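Local coordinates for protein-glutaminase (PDB 2ZK9), which probably catalyses the hydrolytic deamidation of glutamine side chains in proteins, releasing ammonia, at residues 40-52 against 152-164. Residues are numbered along the deposited sequence; the frame is centred on the assembly and turned at random.
Sequences DGCYARAHKMRQI and YDNNLINTNCVLT. With NA (sodium ion), chain B.
Gly41, the N-cap of helix 42-52, brings its CA to 4.4 Å from Val162 CG1; its positive phi (84°), which would push a CB against the carbonyl O of Asp40, calls for glycine. Cys42 SG lies 2.2 Å from an atom modelled as a sodium ion, doubtfully short for such a bond. The Tyr43 ring meets Val162 at about a right angle, CG2 at the ring edge, and its hydroxyl reaches Asn158 OD1 through a water; Tyr142 OH also hydrogen-bonds Asn158 OD1. Ala44 sits where the backbones come nearest, its CB 3.9 Å from Val162 CG1 and its carbonyl facing the Thr159 methyl. The small alanine suits the close crossing, axes 8.6 Å apart at -120°. A cysteine opening a buried helix, with His83 of strand 82-91 against it, is consistent with the papain-like fold of clan CA; helix 157-164 packs on that helix's flank. His47 rests CB against Thr159 OG1 and CD2 near Leu156 CD1, while NE2 makes a weak, bent bond to Asp153 O, 3.3 Å away, and meets a water held by Asp153 N; ND1 is hydrogen-bonded to Lys62 NZ. The Asp153 carboxylate turns to the second helix, OD1 accepting from Asn158 N and OD2 from both Thr159 N and OG1. Lys48 lays CG against Leu163 CD1, and a bend at chi2 (70°) carries NZ to Asn160 OD1 at 2.8 Å, on an in-plane lone pair; Gln51 OE1 receives NZ likewise. A methionine replacing this lysine would probably leave both amide oxygens without their shared donor. Gln51, extended beyond CG, lies obliquely across one conformer of Leu156, CD 3.6 Å from Leu156 CD2.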
loop_
_atom_site.group_PDB
_atom_site.type_symbol
_atom_site.label_atom_id
_atom_site.label_comp_id
_atom_site.label_asym_id
_atom_site.label_seq_id
_atom_site.Cartn_x
_atom_site.Cartn_y
_atom_site.Cartn_z
ATOM N N ASP A 40 -6.078 3.552 -8.667
ATOM C CA ASP A 40 -6.694 4.022 -7.455
ATOM C C ASP A 40 -6.797 2.823 -6.520
ATOM O O ASP A 40 -6.387 1.735 -6.856
ATOM C CB ASP A 40 -8.033 4.678 -7.752
ATOM C CG ASP A 40 -8.470 5.805 -6.851
ATOM O OD1 ASP A 40 -9.146 6.723 -7.344
ATOM O OD2 ASP A 40 -8.181 5.767 -5.624
ATOM N N GLY A 41 -7.368 3.099 -5.345
ATOM C CA GLY A 41 -7.565 2.066 -4.349
ATOM C C GLY A 41 -6.354 1.783 -3.464
ATOM O O GLY A 41 -6.350 0.798 -2.720
ATOM N N CYS A 42 -5.360 2.676 -3.468
ATOM C CA CYS A 42 -4.148 2.470 -2.628
ATOM C C CYS A 42 -4.490 2.308 -1.170
ATOM O O CYS A 42 -3.873 1.510 -0.459
ATOM C CB CYS A 42 -3.192 3.620 -2.807
ATOM S SG CYS A 42 -3.828 5.242 -2.512
ATOM N N TYR A 43 -5.466 3.073 -0.698
ATOM C CA TYR A 43 -5.898 3.033 0.701
ATOM C C TYR A 43 -6.375 1.653 1.053
ATOM O O TYR A 43 -6.109 1.144 2.152
ATOM C CB TYR A 43 -6.937 4.154 0.907
ATOM C CG TYR A 43 -8.049 4.143 -0.095
ATOM C CD1 TYR A 43 -8.023 4.837 -1.288
ATOM C CD2 TYR A 43 -9.178 3.359 0.140
ATOM C CE1 TYR A 43 -9.069 4.795 -2.208
ATOM C CE2 TYR A 43 -10.214 3.306 -0.725
ATOM C CZ TYR A 43 -10.172 4.024 -1.912
ATOM O OH TYR A 43 -11.239 3.935 -2.779
ATOM N N ALA A 44 -7.154 1.027 0.162
ATOM C CA ALA A 44 -7.682 -0.319 0.401
ATOM C C ALA A 44 -6.566 -1.337 0.342
ATOM O O ALA A 44 -6.499 -2.260 1.161
ATOM C CB ALA A 44 -8.777 -0.603 -0.607
ATOM N N ARG A 45 -5.654 -1.207 -0.639
ATOM C CA ARG A 45 -4.538 -2.158 -0.691
ATOM C C ARG A 45 -3.731 -2.122 0.597
ATOM O O ARG A 45 -3.327 -3.146 1.121
ATOM C CB ARG A 45 -3.664 -1.922 -1.909
ATOM C CG ARG A 45 -4.370 -2.008 -3.256
ATOM C CD ARG A 45 -3.438 -2.149 -4.411
ATOM N NE ARG A 45 -2.407 -1.093 -4.546
ATOM C CZ ARG A 45 -2.615 0.076 -5.111
ATOM N NH1 ARG A 45 -3.766 0.439 -5.627
ATOM N NH2 ARG A 45 -1.619 0.979 -5.156
ATOM N N ALA A 46 -3.471 -0.907 1.100
ATOM C CA ALA A 46 -2.654 -0.761 2.310
ATOM C C ALA A 46 -3.339 -1.352 3.510
ATOM O O ALA A 46 -2.724 -2.012 4.347
ATOM C CB ALA A 46 -2.287 0.697 2.526
ATOM N N HIS A 47 -4.666 -1.128 3.641
ATOM C CA HIS A 47 -5.366 -1.645 4.799
ATOM C C HIS A 47 -5.474 -3.174 4.756
ATOM O O HIS A 47 -5.467 -3.822 5.797
ATOM C CB HIS A 47 -6.746 -0.979 4.897
ATOM C CG HIS A 47 -7.126 -0.605 6.293
ATOM N ND1 HIS A 47 -6.304 0.067 7.077
ATOM C CD2 HIS A 47 -8.278 -0.741 7.015
ATOM C CE1 HIS A 47 -6.861 0.379 8.225
ATOM N NE2 HIS A 47 -8.073 -0.136 8.208
ATOM N N LYS A 48 -5.558 -3.732 3.558
ATOM C CA LYS A 48 -5.575 -5.185 3.401
ATOM C C LYS A 48 -4.216 -5.790 3.723
ATOM O O LYS A 48 -4.127 -6.840 4.365
ATOM C CB LYS A 48 -6.037 -5.575 2.013
ATOM C CG LYS A 48 -6.428 -7.025 1.847
ATOM C CD LYS A 48 -7.710 -7.401 2.574
ATOM C CE LYS A 48 -8.157 -8.797 2.249
ATOM N NZ LYS A 48 -9.319 -9.222 3.035
ATOM N N MET A 49 -3.135 -5.120 3.309
ATOM C CA MET A 49 -1.804 -5.570 3.732
ATOM C C MET A 49 -1.673 -5.566 5.236
ATOM O O MET A 49 -1.109 -6.481 5.829
ATOM C CB MET A 49 -0.711 -4.686 3.120
ATOM C CG MET A 49 -0.589 -4.850 1.609
ATOM S SD MET A 49 0.933 -4.097 0.948
ATOM C CE MET A 49 0.511 -2.361 0.930
ATOM N N ARG A 50 -2.191 -4.526 5.880
ATOM C CA ARG A 50 -2.178 -4.441 7.344
ATOM C C ARG A 50 -2.965 -5.584 7.959
ATOM O O ARG A 50 -2.523 -6.145 8.950
ATOM C CB ARG A 50 -2.698 -3.101 7.807
ATOM C CG ARG A 50 -2.859 -3.046 9.325
ATOM C CD ARG A 50 -3.231 -1.654 9.739
ATOM N NE ARG A 50 -3.429 -1.568 11.218
ATOM C CZ ARG A 50 -4.579 -1.635 11.815
ATOM N NH1 ARG A 50 -5.755 -1.732 11.158
ATOM N NH2 ARG A 50 -4.601 -1.544 13.163
ATOM N N GLN A 51 -4.097 -5.988 7.364
ATOM C CA GLN A 51 -4.861 -7.104 7.880
ATOM C C GLN A 51 -3.995 -8.369 7.869
ATOM O O GLN A 51 -4.077 -9.190 8.801
ATOM C CB GLN A 51 -6.156 -7.302 7.105
ATOM C CG GLN A 51 -7.014 -8.454 7.592
ATOM C CD GLN A 51 -8.200 -8.759 6.702
ATOM O OE1 GLN A 51 -8.022 -8.968 5.520
ATOM N NE2 GLN A 51 -9.411 -8.699 7.307
ATOM N N ILE A 52 -3.205 -8.586 6.831
ATOM C CA ILE A 52 -2.334 -9.749 6.780
ATOM C C ILE A 52 -1.295 -9.692 7.919
ATOM O O ILE A 52 -1.056 -10.679 8.604
ATOM C CB ILE A 52 -1.674 -9.897 5.405
ATOM C CG1 ILE A 52 -2.776 -10.184 4.365
ATOM C CG2 ILE A 52 -0.592 -10.940 5.442
ATOM C CD1 ILE A 52 -2.352 -10.074 2.944
ATOM N N TYR A 152 -11.165 6.033 9.127
ATOM C CA TYR A 152 -10.911 4.684 9.562
ATOM C C TYR A 152 -11.788 3.673 8.817
ATOM O O TYR A 152 -12.836 4.028 8.301
ATOM C CB TYR A 152 -11.203 4.624 11.072
ATOM C CG TYR A 152 -10.245 5.490 11.857
ATOM C CD1 TYR A 152 -8.970 4.991 12.173
ATOM C CD2 TYR A 152 -10.558 6.761 12.247
ATOM C CE1 TYR A 152 -8.061 5.725 12.870
ATOM C CE2 TYR A 152 -9.635 7.542 12.960
ATOM C CZ TYR A 152 -8.417 6.986 13.229
ATOM O OH TYR A 152 -7.465 7.721 13.938
ATOM N N ASP A 153 -11.331 2.440 8.819
ATOM C CA ASP A 153 -12.072 1.320 8.225
ATOM C C ASP A 153 -11.828 0.068 9.059
ATOM O O ASP A 153 -11.208 -0.902 8.655
ATOM C CB ASP A 153 -11.675 1.072 6.776
ATOM C CG ASP A 153 -12.476 0.032 6.041
ATOM O OD1 ASP A 153 -13.701 -0.080 6.306
ATOM O OD2 ASP A 153 -11.889 -0.664 5.162
ATOM N N ASN A 154 -12.252 0.112 10.350
ATOM C CA ASN A 154 -11.792 -0.823 11.314
ATOM C C ASN A 154 -12.216 -2.256 11.008
ATOM O O ASN A 154 -11.483 -3.204 11.370
ATOM C CB ASN A 154 -12.298 -0.477 12.669
ATOM C CG ASN A 154 -11.580 0.661 13.312
ATOM O OD1 ASN A 154 -10.603 1.177 12.834
ATOM N ND2 ASN A 154 -12.122 1.031 14.440
ATOM N N ASN A 155 -13.367 -2.437 10.360
ATOM C CA ASN A 155 -13.872 -3.757 10.043
ATOM C C ASN A 155 -13.588 -4.183 8.619
ATOM O O ASN A 155 -14.051 -5.226 8.186
ATOM C CB ASN A 155 -15.392 -3.809 10.361
ATOM C CG ASN A 155 -15.627 -3.652 11.867
ATOM O OD1 ASN A 155 -16.417 -2.786 12.241
ATOM N ND2 ASN A 155 -14.945 -4.381 12.656
ATOM N N LEU A 156 -12.806 -3.354 7.897
ATOM C CA LEU A 156 -12.381 -3.589 6.527
ATOM C C LEU A 156 -13.542 -3.722 5.572
ATOM O O LEU A 156 -13.393 -4.236 4.448
ATOM C CB LEU A 156 -11.406 -4.785 6.282
ATOM C CG LEU A 156 -9.911 -4.397 6.409
ATOM C CD1 LEU A 156 -9.589 -4.132 7.865
ATOM C CD2 LEU A 156 -9.022 -5.437 5.749
ATOM N N ILE A 157 -14.704 -3.168 5.938
ATOM C CA ILE A 157 -15.830 -3.214 4.996
ATOM C C ILE A 157 -15.513 -2.398 3.767
ATOM O O ILE A 157 -15.806 -2.833 2.649
ATOM C CB ILE A 157 -17.105 -2.754 5.714
ATOM C CG1 ILE A 157 -17.513 -3.812 6.793
ATOM C CG2 ILE A 157 -18.240 -2.496 4.750
ATOM C CD1 ILE A 157 -18.640 -3.362 7.675
ATOM N N ASN A 158 -14.976 -1.200 3.922
ATOM C CA ASN A 158 -14.684 -0.411 2.728
ATOM C C ASN A 158 -13.584 -1.086 1.893
ATOM O O ASN A 158 -13.683 -1.187 0.685
ATOM C CB ASN A 158 -14.300 1.020 3.097
ATOM C CG ASN A 158 -14.397 1.906 1.904
ATOM O OD1 ASN A 158 -13.362 2.299 1.309
ATOM N ND2 ASN A 158 -15.587 2.294 1.514
ATOM N N THR A 159 -12.550 -1.522 2.601
ATOM C CA THR A 159 -11.393 -2.150 1.962
ATOM C C THR A 159 -11.816 -3.276 1.072
ATOM O O THR A 159 -11.445 -3.362 -0.097
ATOM C CB THR A 159 -10.414 -2.643 3.036
ATOM O OG1 THR A 159 -9.786 -1.561 3.708
ATOM C CG2 THR A 159 -9.320 -3.513 2.441
ATOM N N ASN A 160 -12.577 -4.223 1.640
ATOM C CA ASN A 160 -12.931 -5.428 0.880
ATOM C C ASN A 160 -13.857 -5.077 -0.267
ATOM O O ASN A 160 -13.777 -5.684 -1.333
ATOM C CB ASN A 160 -13.511 -6.483 1.817
ATOM C CG ASN A 160 -12.476 -7.094 2.696
ATOM O OD1 ASN A 160 -11.391 -7.489 2.211
ATOM N ND2 ASN A 160 -12.793 -7.299 3.962
ATOM N N CYS A 161 -14.756 -4.110 -0.062
ATOM C CA CYS A 161 -15.683 -3.697 -1.120
ATOM C C CYS A 161 -14.943 -3.083 -2.281
ATOM O O CYS A 161 -15.208 -3.396 -3.466
ATOM C CB CYS A 161 -16.687 -2.666 -0.561
ATOM S SG CYS A 161 -18.156 -2.436 -1.593
ATOM N N VAL A 162 -13.962 -2.208 -1.991
ATOM C CA VAL A 162 -13.194 -1.541 -3.050
ATOM C C VAL A 162 -12.349 -2.570 -3.779
ATOM O O VAL A 162 -12.290 -2.565 -5.011
ATOM C CB VAL A 162 -12.383 -0.392 -2.461
ATOM C CG1 VAL A 162 -11.363 0.115 -3.452
ATOM C CG2 VAL A 162 -13.308 0.708 -1.977
ATOM N N LEU A 163 -11.656 -3.431 -3.046
ATOM C CA LEU A 163 -10.857 -4.460 -3.718
ATOM C C LEU A 163 -11.721 -5.314 -4.652
ATOM O O LEU A 163 -11.300 -5.626 -5.770
ATOM C CB LEU A 163 -10.127 -5.337 -2.722
ATOM C CG LEU A 163 -9.036 -4.650 -1.877
ATOM C CD1 LEU A 163 -8.507 -5.635 -0.857
ATOM C CD2 LEU A 163 -7.937 -4.095 -2.764
ATOM N N THR A 164 -12.920 -5.688 -4.228
ATOM C CA THR A 164 -13.789 -6.462 -5.076
ATOM C C THR A 164 -14.187 -5.683 -6.313
ATOM O O THR A 164 -14.158 -6.225 -7.435
ATOM C CB THR A 164 -15.003 -6.960 -4.287
ATOM O OG1 THR A 164 -14.521 -7.861 -3.287
ATOM C CG2 THR A 164 -15.976 -7.688 -5.163
HETATM NA NA NA B . -4.681 5.281 -4.510
HETATM O O HOH W 1 -13.385 4.292 -0.768
HETATM O O HOH W 2 -9.225 1.349 10.431
HETATM O O HOH W 3 -2.317 5.835 -5.104
HETATM O O HOH W 4 -4.328 8.121 -5.218
#